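Local coordinates for protein retinol dehydratase (Spodoptera frugiperda, PDB 1FMJ) that dehydrates retinol to anhydroretinol, probably by way of a sulfotransferase-type reaction, and binds retinol and adenosine-3',5'-diphosphate, at residues 227-238 / 335-346. Residues are numbered along the deposited sequence; the frame is centred on the assembly and turned at random.
Sequences YFEHVKEAWAKR and IKDNLKDTDLRY
Phe228 lies sandwiched at the tight end of this contact, where CB of Asn338 sits over one ring face, 3.5 Å from the centroid of the Phe228 ring in a CH-pi contact, and Tyr227 of its own helix covers the other. Around the rim of the same ring, Ile335 CG1 and Leu344 CD2 arrive near its plane. Deeper in, the side chains of Tyr227 and Tyr346 come from opposite directions and their hydroxyls share a hydrogen bond (OH to OH 2.7 Å). In this sulfotransferase-family alpha/beta fold the chain leaving helix 325-338 runs along helix 227-235, which packs on strand 243-247, the outermost strand of the parallel sheet, whose Phe247 meets Tyr346 edge-to-face. Toward solvent, apolar packing gives way to polar links. The extended chain of Lys232 reaches past the apolar core, and its NZ donates a hydrogen bond to Asn338 O (2.6 Å), in the carbonyl plane. With CG anti to the backbone N (chi1 -178°), Trp235 sets its indole between Leu344 CD1 and the Arg238 guanidinium, while its NE1 donates a nearly straight hydrogen bond (3.0 Å, 166°) to Asp343 OD1, met from above the carboxylate plane. A leucine in place of Trp235 would probably leave Asp343 OD1 without its indole donor and Arg238 without its flat support. Outermost come an Arg238 NH2 to Asp343 OD2 salt bridge (2.7 Å), its hydrogen bond bent and weak, and a water donating to Asp343 OD1 and weakly bonded to Arg238 NH1.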
ATOM      1  N   TYR A 227       0.897  -8.331  -9.561  1.00 16.36           N
ATOM      2  CA  TYR A 227      -0.006  -8.443  -8.432  1.00 16.66           C
ATOM      3  C   TYR A 227      -0.018  -9.824  -7.762  1.00 16.35           C
ATOM      4  O   TYR A 227       0.153  -9.939  -6.547  1.00 17.30           O
ATOM      5  CB  TYR A 227      -1.430  -8.091  -8.855  1.00 16.20           C
ATOM      6  CG  TYR A 227      -2.432  -8.395  -7.767  1.00 16.01           C
ATOM      7  CD1 TYR A 227      -2.603  -7.529  -6.692  1.00 16.14           C
ATOM      8  CD2 TYR A 227      -3.156  -9.587  -7.777  1.00 16.62           C
ATOM      9  CE1 TYR A 227      -3.468  -7.842  -5.648  1.00 16.31           C
ATOM     10  CE2 TYR A 227      -4.028  -9.913  -6.733  1.00 15.73           C
ATOM     11  CZ  TYR A 227      -4.175  -9.041  -5.676  1.00 15.19           C
ATOM     12  OH  TYR A 227      -5.007  -9.371  -4.625  1.00 15.29           O
ATOM     13  N   PHE A 228      -0.224 -10.876  -8.539  1.00 15.96           N
ATOM     14  CA  PHE A 228      -0.271 -12.199  -7.935  1.00 16.37           C
ATOM     15  C   PHE A 228       1.023 -12.707  -7.314  1.00 16.68           C
ATOM     16  O   PHE A 228       0.983 -13.477  -6.354  1.00 17.62           O
ATOM     17  CB  PHE A 228      -0.821 -13.210  -8.931  1.00 14.38           C
ATOM     18  CG  PHE A 228      -2.302 -13.142  -9.076  1.00 15.32           C
ATOM     19  CD1 PHE A 228      -2.884 -12.538 -10.185  1.00 14.77           C
ATOM     20  CD2 PHE A 228      -3.127 -13.662  -8.079  1.00 13.67           C
ATOM     21  CE1 PHE A 228      -4.265 -12.459 -10.296  1.00 16.43           C
ATOM     22  CE2 PHE A 228      -4.506 -13.582  -8.188  1.00 15.32           C
ATOM     23  CZ  PHE A 228      -5.075 -12.982  -9.298  1.00 14.45           C
ATOM     24  N   GLU A 229       2.168 -12.291  -7.842  1.00 17.27           N
ATOM     25  CA  GLU A 229       3.434 -12.721  -7.249  1.00 18.21           C
ATOM     26  C   GLU A 229       3.550 -12.090  -5.865  1.00 17.46           C
ATOM     27  O   GLU A 229       4.082 -12.693  -4.929  1.00 17.88           O
ATOM     28  CB  GLU A 229       4.619 -12.300  -8.119  1.00 19.68           C
ATOM     29  CG  GLU A 229       4.666 -12.996  -9.479  1.00 22.97           C
ATOM     30  CD  GLU A 229       4.411 -14.489  -9.371  1.00 24.61           C
ATOM     31  OE1 GLU A 229       5.019 -15.127  -8.482  1.00 24.84           O
ATOM     32  OE2 GLU A 229       3.607 -15.024 -10.169  1.00 25.26           O
ATOM     33  N   HIS A 230       3.033 -10.873  -5.735  1.00 17.39           N
ATOM     34  CA  HIS A 230       3.070 -10.148  -4.460  1.00 17.02           C
ATOM     35  C   HIS A 230       2.223 -10.904  -3.437  1.00 16.95           C
ATOM     36  O   HIS A 230       2.679 -11.207  -2.329  1.00 18.81           O
ATOM     37  CB  HIS A 230       2.533  -8.720  -4.672  1.00 17.19           C
ATOM     38  CG  HIS A 230       2.812  -7.779  -3.538  1.00 14.93           C
ATOM     39  ND1 HIS A 230       2.354  -7.996  -2.258  1.00 12.91           N
ATOM     40  CD2 HIS A 230       3.453  -6.585  -3.512  1.00 14.53           C
ATOM     41  CE1 HIS A 230       2.694  -6.975  -1.491  1.00 13.15           C
ATOM     42  NE2 HIS A 230       3.361  -6.104  -2.229  1.00 13.85           N
ATOM     43  N   VAL A 231       0.995 -11.232  -3.817  1.00 17.71           N
ATOM     44  CA  VAL A 231       0.088 -11.966  -2.935  1.00 16.67           C
ATOM     45  C   VAL A 231       0.584 -13.373  -2.619  1.00 18.03           C
ATOM     46  O   VAL A 231       0.559 -13.801  -1.466  1.00 17.65           O
ATOM     47  CB  VAL A 231      -1.307 -12.108  -3.557  1.00 16.13           C
ATOM     48  CG1 VAL A 231      -2.216 -12.933  -2.631  1.00 15.76           C
ATOM     49  CG2 VAL A 231      -1.913 -10.728  -3.808  1.00 16.05           C
ATOM     50  N   LYS A 232       1.015 -14.101  -3.644  1.00 19.16           N
ATOM     51  CA  LYS A 232       1.477 -15.470  -3.440  1.00 20.86           C
ATOM     52  C   LYS A 232       2.616 -15.597  -2.429  1.00 20.61           C
ATOM     53  O   LYS A 232       2.649 -16.539  -1.649  1.00 21.83           O
ATOM     54  CB  LYS A 232       1.872 -16.101  -4.781  1.00 20.16           C
ATOM     55  CG  LYS A 232       0.675 -16.296  -5.700  1.00 21.06           C
ATOM     56  CD  LYS A 232       0.999 -17.161  -6.895  1.00 22.63           C
ATOM     57  CE  LYS A 232      -0.260 -17.446  -7.687  1.00 21.77           C
ATOM     58  NZ  LYS A 232      -0.003 -18.427  -8.759  1.00 21.80           N
ATOM     59  N   GLU A 233       3.539 -14.645  -2.435  1.00 21.29           N
ATOM     60  CA  GLU A 233       4.658 -14.683  -1.498  1.00 21.51           C
ATOM     61  C   GLU A 233       4.193 -14.646  -0.052  1.00 21.39           C
ATOM     62  O   GLU A 233       4.777 -15.296   0.812  1.00 19.32           O
ATOM     63  CB  GLU A 233       5.603 -13.516  -1.747  1.00 22.54           C
ATOM     64  CG  GLU A 233       6.596 -13.752  -2.860  1.00 21.61           C
ATOM     65  CD  GLU A 233       7.635 -12.656  -2.918  1.00 23.07           C
ATOM     66  OE1 GLU A 233       7.959 -12.113  -1.842  1.00 23.29           O
ATOM     67  OE2 GLU A 233       8.134 -12.342  -4.026  1.00 21.71           O
ATOM     68  N   ALA A 234       3.144 -13.875   0.213  1.00 21.26           N
ATOM     69  CA  ALA A 234       2.616 -13.770   1.567  1.00 21.37           C
ATOM     70  C   ALA A 234       1.749 -14.976   1.857  1.00 21.32           C
ATOM     71  O   ALA A 234       1.753 -15.505   2.968  1.00 22.30           O
ATOM     72  CB  ALA A 234       1.797 -12.500   1.718  1.00 20.49           C
ATOM     73  N   TRP A 235       1.003 -15.402   0.845  1.00 22.06           N
ATOM     74  CA  TRP A 235       0.118 -16.548   0.971  1.00 23.14           C
ATOM     75  C   TRP A 235       0.905 -17.810   1.315  1.00 23.67           C
ATOM     76  O   TRP A 235       0.422 -18.661   2.054  1.00 24.29           O
ATOM     77  CB  TRP A 235      -0.655 -16.750  -0.330  1.00 21.23           C
ATOM     78  CG  TRP A 235      -1.637 -17.889  -0.287  1.00 22.26           C
ATOM     79  CD1 TRP A 235      -1.515 -19.097  -0.908  1.00 21.76           C
ATOM     80  CD2 TRP A 235      -2.891 -17.921   0.407  1.00 22.07           C
ATOM     81  NE1 TRP A 235      -2.615 -19.877  -0.649  1.00 23.47           N
ATOM     82  CE2 TRP A 235      -3.476 -19.181   0.156  1.00 23.00           C
ATOM     83  CE3 TRP A 235      -3.576 -17.008   1.216  1.00 23.70           C
ATOM     84  CZ2 TRP A 235      -4.714 -19.554   0.684  1.00 23.04           C
ATOM     85  CZ3 TRP A 235      -4.814 -17.380   1.745  1.00 23.88           C
ATOM     86  CH2 TRP A 235      -5.368 -18.641   1.475  1.00 23.88           C
ATOM     87  N   ALA A 236       2.117 -17.915   0.782  1.00 24.51           N
ATOM     88  CA  ALA A 236       2.969 -19.073   1.038  1.00 25.92           C
ATOM     89  C   ALA A 236       3.472 -19.089   2.484  1.00 25.91           C
ATOM     90  O   ALA A 236       3.805 -20.145   3.016  1.00 26.14           O
ATOM     91  CB  ALA A 236       4.153 -19.076   0.070  1.00 25.31           C
ATOM     92  N   LYS A 237       3.517 -17.916   3.113  1.00 26.51           N
ATOM     93  CA  LYS A 237       3.984 -17.789   4.493  1.00 26.28           C
ATOM     94  C   LYS A 237       2.870 -17.668   5.529  1.00 26.29           C
ATOM     95  O   LYS A 237       3.152 -17.464   6.708  1.00 26.61           O
ATOM     96  CB  LYS A 237       4.888 -16.567   4.631  1.00 26.08           C
ATOM     97  CG  LYS A 237       6.270 -16.710   4.047  1.00 28.27           C
ATOM     98  CD  LYS A 237       7.186 -17.429   5.008  1.00 30.27           C
ATOM     99  CE  LYS A 237       8.636 -17.299   4.587  1.00 30.35           C
ATOM    100  NZ  LYS A 237       9.542 -17.794   5.670  1.00 30.79           N
ATOM    101  N   ARG A 238       1.615 -17.801   5.110  1.00 26.08           N
ATOM    102  CA  ARG A 238       0.499 -17.655   6.044  1.00 26.53           C
ATOM    103  C   ARG A 238       0.468 -18.651   7.201  1.00 27.91           C
ATOM    104  O   ARG A 238      -0.202 -18.420   8.210  1.00 27.00           O
ATOM    105  CB  ARG A 238      -0.834 -17.710   5.293  1.00 26.43           C
ATOM    106  CG  ARG A 238      -1.211 -19.065   4.704  1.00 26.45           C
ATOM    107  CD  ARG A 238      -2.539 -18.949   3.963  1.00 25.89           C
ATOM    108  NE  ARG A 238      -3.071 -20.234   3.518  1.00 25.96           N
ATOM    109  CZ  ARG A 238      -2.454 -21.055   2.677  1.00 26.02           C
ATOM    110  NH1 ARG A 238      -1.271 -20.734   2.176  1.00 25.19           N
ATOM    111  NH2 ARG A 238      -3.026 -22.205   2.332  1.00 27.23           N
ATOM    112  N   ILE A 335      -7.264 -14.079 -13.705  1.00 22.84           N
ATOM    113  CA  ILE A 335      -7.361 -14.637 -12.359  1.00 23.43           C
ATOM    114  C   ILE A 335      -7.312 -16.170 -12.370  1.00 24.46           C
ATOM    115  O   ILE A 335      -6.654 -16.781 -11.527  1.00 23.96           O
ATOM    116  CB  ILE A 335      -8.641 -14.163 -11.651  1.00 23.38           C
ATOM    117  CG1 ILE A 335      -8.593 -12.640 -11.477  1.00 21.49           C
ATOM    118  CG2 ILE A 335      -8.768 -14.842 -10.292  1.00 22.15           C
ATOM    119  CD1 ILE A 335      -9.817 -12.061 -10.797  1.00 22.88           C
ATOM    120  N   LYS A 336      -7.991 -16.791 -13.327  1.00 25.16           N
ATOM    121  CA  LYS A 336      -8.000 -18.254 -13.404  1.00 26.72           C
ATOM    122  C   LYS A 336      -6.600 -18.794 -13.668  1.00 26.61           C
ATOM    123  O   LYS A 336      -6.179 -19.788 -13.062  1.00 26.54           O
ATOM    124  CB  LYS A 336      -8.953 -18.730 -14.502  1.00 27.87           C
ATOM    125  CG  LYS A 336     -10.421 -18.493 -14.187  1.00 30.91           C
ATOM    126  CD  LYS A 336     -11.311 -18.986 -15.318  1.00 34.33           C
ATOM    127  CE  LYS A 336     -12.777 -18.713 -15.037  1.00 35.53           C
ATOM    128  NZ  LYS A 336     -13.626 -19.113 -16.189  1.00 38.30           N
ATOM    129  N   ASP A 337      -5.875 -18.134 -14.565  1.00 25.74           N
ATOM    130  CA  ASP A 337      -4.528 -18.565 -14.880  1.00 25.95           C
ATOM    131  C   ASP A 337      -3.621 -18.483 -13.656  1.00 26.64           C
ATOM    132  O   ASP A 337      -2.872 -19.413 -13.374  1.00 26.59           O
ATOM    133  CB  ASP A 337      -3.945 -17.724 -16.011  1.00 25.99           C
ATOM    134  CG  ASP A 337      -4.628 -17.978 -17.339  1.00 25.98           C
ATOM    135  OD1 ASP A 337      -5.246 -19.053 -17.487  1.00 26.41           O
ATOM    136  OD2 ASP A 337      -4.537 -17.111 -18.237  1.00 26.18           O
ATOM    137  N   ASN A 338      -3.691 -17.376 -12.925  1.00 26.18           N
ATOM    138  CA  ASN A 338      -2.844 -17.208 -11.745  1.00 26.27           C
ATOM    139  C   ASN A 338      -3.250 -18.054 -10.530  1.00 26.35           C
ATOM    140  O   ASN A 338      -2.457 -18.234  -9.608  1.00 25.45           O
ATOM    141  CB  ASN A 338      -2.775 -15.728 -11.341  1.00 24.94           C
ATOM    142  CG  ASN A 338      -1.900 -14.910 -12.271  1.00 24.84           C
ATOM    143  OD1 ASN A 338      -2.373 -14.296 -13.233  1.00 25.88           O
ATOM    144  ND2 ASN A 338      -0.610 -14.912 -11.999  1.00 24.37           N
ATOM    145  N   LEU A 339      -4.479 -18.563 -10.520  1.00 27.28           N
ATOM    146  CA  LEU A 339      -4.936 -19.384  -9.406  1.00 28.91           C
ATOM    147  C   LEU A 339      -4.814 -20.866  -9.753  1.00 30.27           C
ATOM    148  O   LEU A 339      -5.186 -21.739  -8.962  1.00 31.24           O
ATOM    149  CB  LEU A 339      -6.389 -19.057  -9.049  1.00 28.61           C
ATOM    150  CG  LEU A 339      -6.723 -17.649  -8.548  1.00 28.14           C
ATOM    151  CD1 LEU A 339      -8.140 -17.669  -7.982  1.00 27.56           C
ATOM    152  CD2 LEU A 339      -5.738 -17.214  -7.465  1.00 27.80           C
ATOM    153  N   LYS A 340      -4.286 -21.142 -10.943  1.00 31.35           N
ATOM    154  CA  LYS A 340      -4.107 -22.513 -11.397  1.00 32.87           C
ATOM    155  C   LYS A 340      -2.936 -23.148 -10.650  1.00 32.66           C
ATOM    156  O   LYS A 340      -1.863 -22.557 -10.529  1.00 32.20           O
ATOM    157  CB  LYS A 340      -3.859 -22.541 -12.915  1.00 33.82           C
ATOM    158  CG  LYS A 340      -3.752 -23.943 -13.500  1.00 35.76           C
ATOM    159  CD  LYS A 340      -3.961 -23.971 -15.018  1.00 37.27           C
ATOM    160  CE  LYS A 340      -3.957 -25.424 -15.529  1.00 38.69           C
ATOM    161  NZ  LYS A 340      -4.364 -25.580 -16.964  1.00 38.39           N
ATOM    162  N   ASP A 341      -3.157 -24.345 -10.123  1.00 32.79           N
ATOM    163  CA  ASP A 341      -2.118 -25.057  -9.393  1.00 32.92           C
ATOM    164  C   ASP A 341      -1.702 -24.368  -8.095  1.00 31.20           C
ATOM    165  O   ASP A 341      -0.522 -24.321  -7.759  1.00 31.08           O
ATOM    166  CB  ASP A 341      -0.881 -25.257 -10.277  1.00 35.18           C
ATOM    167  CG  ASP A 341      -1.167 -26.104 -11.504  1.00 37.27           C
ATOM    168  OD1 ASP A 341      -1.872 -27.128 -11.376  1.00 38.32           O
ATOM    169  OD2 ASP A 341      -0.672 -25.752 -12.596  1.00 39.65           O
ATOM    170  N   THR A 342      -2.678 -23.829  -7.375  1.00 29.41           N
ATOM    171  CA  THR A 342      -2.429 -23.181  -6.097  1.00 27.67           C
ATOM    172  C   THR A 342      -3.718 -23.252  -5.300  1.00 25.33           C
ATOM    173  O   THR A 342      -4.794 -23.395  -5.872  1.00 23.87           O
ATOM    174  CB  THR A 342      -2.028 -21.699  -6.259  1.00 28.86           C
ATOM    175  OG1 THR A 342      -1.759 -21.139  -4.967  1.00 30.50           O
ATOM    176  CG2 THR A 342      -3.148 -20.910  -6.909  1.00 29.33           C
ATOM    177  N   ASP A 343      -3.621 -23.174  -3.979  1.00 25.08           N
ATOM    178  CA  ASP A 343      -4.823 -23.224  -3.155  1.00 23.78           C
ATOM    179  C   ASP A 343      -5.339 -21.819  -2.820  1.00 23.77           C
ATOM    180  O   ASP A 343      -6.265 -21.660  -2.026  1.00 23.13           O
ATOM    181  CB  ASP A 343      -4.562 -24.026  -1.880  1.00 25.67           C
ATOM    182  CG  ASP A 343      -3.456 -23.436  -1.029  1.00 26.93           C
ATOM    183  OD1 ASP A 343      -2.609 -22.684  -1.563  1.00 25.30           O
ATOM    184  OD2 ASP A 343      -3.428 -23.745   0.179  1.00 28.38           O
ATOM    185  N   LEU A 344      -4.736 -20.806  -3.441  1.00 21.74           N
ATOM    186  CA  LEU A 344      -5.155 -19.420  -3.229  1.00 21.09           C
ATOM    187  C   LEU A 344      -6.576 -19.194  -3.743  1.00 20.69           C
ATOM    188  O   LEU A 344      -6.895 -19.519  -4.890  1.00 19.19           O
ATOM    189  CB  LEU A 344      -4.204 -18.458  -3.952  1.00 19.33           C
ATOM    190  CG  LEU A 344      -4.557 -16.970  -3.832  1.00 17.42           C
ATOM    191  CD1 LEU A 344      -4.686 -16.596  -2.363  1.00 16.71           C
ATOM    192  CD2 LEU A 344      -3.481 -16.137  -4.521  1.00 14.84           C
ATOM    193  N   ARG A 345      -7.427 -18.644  -2.883  1.00 21.65           N
ATOM    194  CA  ARG A 345      -8.817 -18.362  -3.239  1.00 22.46           C
ATOM    195  C   ARG A 345      -9.312 -17.102  -2.531  1.00 23.11           C
ATOM    196  O   ARG A 345      -9.017 -16.889  -1.351  1.00 22.84           O
ATOM    197  CB  ARG A 345      -9.724 -19.536  -2.842  1.00 22.01           C
ATOM    198  CG  ARG A 345      -9.533 -20.822  -3.654  1.00 22.58           C
ATOM    199  CD  ARG A 345     -10.003 -20.657  -5.093  1.00 23.07           C
ATOM    200  NE  ARG A 345      -9.980 -21.926  -5.825  1.00 24.95           N
ATOM    201  CZ  ARG A 345      -8.874 -22.601  -6.145  1.00 23.90           C
ATOM    202  NH1 ARG A 345      -7.679 -22.139  -5.808  1.00 21.32           N
ATOM    203  NH2 ARG A 345      -8.968 -23.750  -6.798  1.00 26.88           N
ATOM    204  N   TYR A 346     -10.059 -16.272  -3.249  1.00 23.47           N
ATOM    205  CA  TYR A 346     -10.609 -15.065  -2.651  1.00 25.53           C
ATOM    206  C   TYR A 346     -12.035 -15.329  -2.189  1.00 27.44           C
ATOM    207  O   TYR A 346     -12.872 -15.800  -2.960  1.00 27.04           O
ATOM    208  CB  TYR A 346     -10.581 -13.900  -3.639  1.00 23.24           C
ATOM    209  CG  TYR A 346      -9.185 -13.395  -3.914  1.00 22.57           C
ATOM    210  CD1 TYR A 346      -8.320 -14.099  -4.747  1.00 21.63           C
ATOM    211  CD2 TYR A 346      -8.715 -12.232  -3.307  1.00 21.33           C
ATOM    212  CE1 TYR A 346      -7.025 -13.663  -4.968  1.00 21.69           C
ATOM    213  CE2 TYR A 346      -7.423 -11.785  -3.519  1.00 21.14           C
ATOM    214  CZ  TYR A 346      -6.582 -12.506  -4.352  1.00 20.63           C
ATOM    215  OH  TYR A 346      -5.301 -12.066  -4.578  1.00 21.03           O
TER
HETATM  216  O   HOH W   1      -0.052 -22.434  -0.410  1.00 27.05           O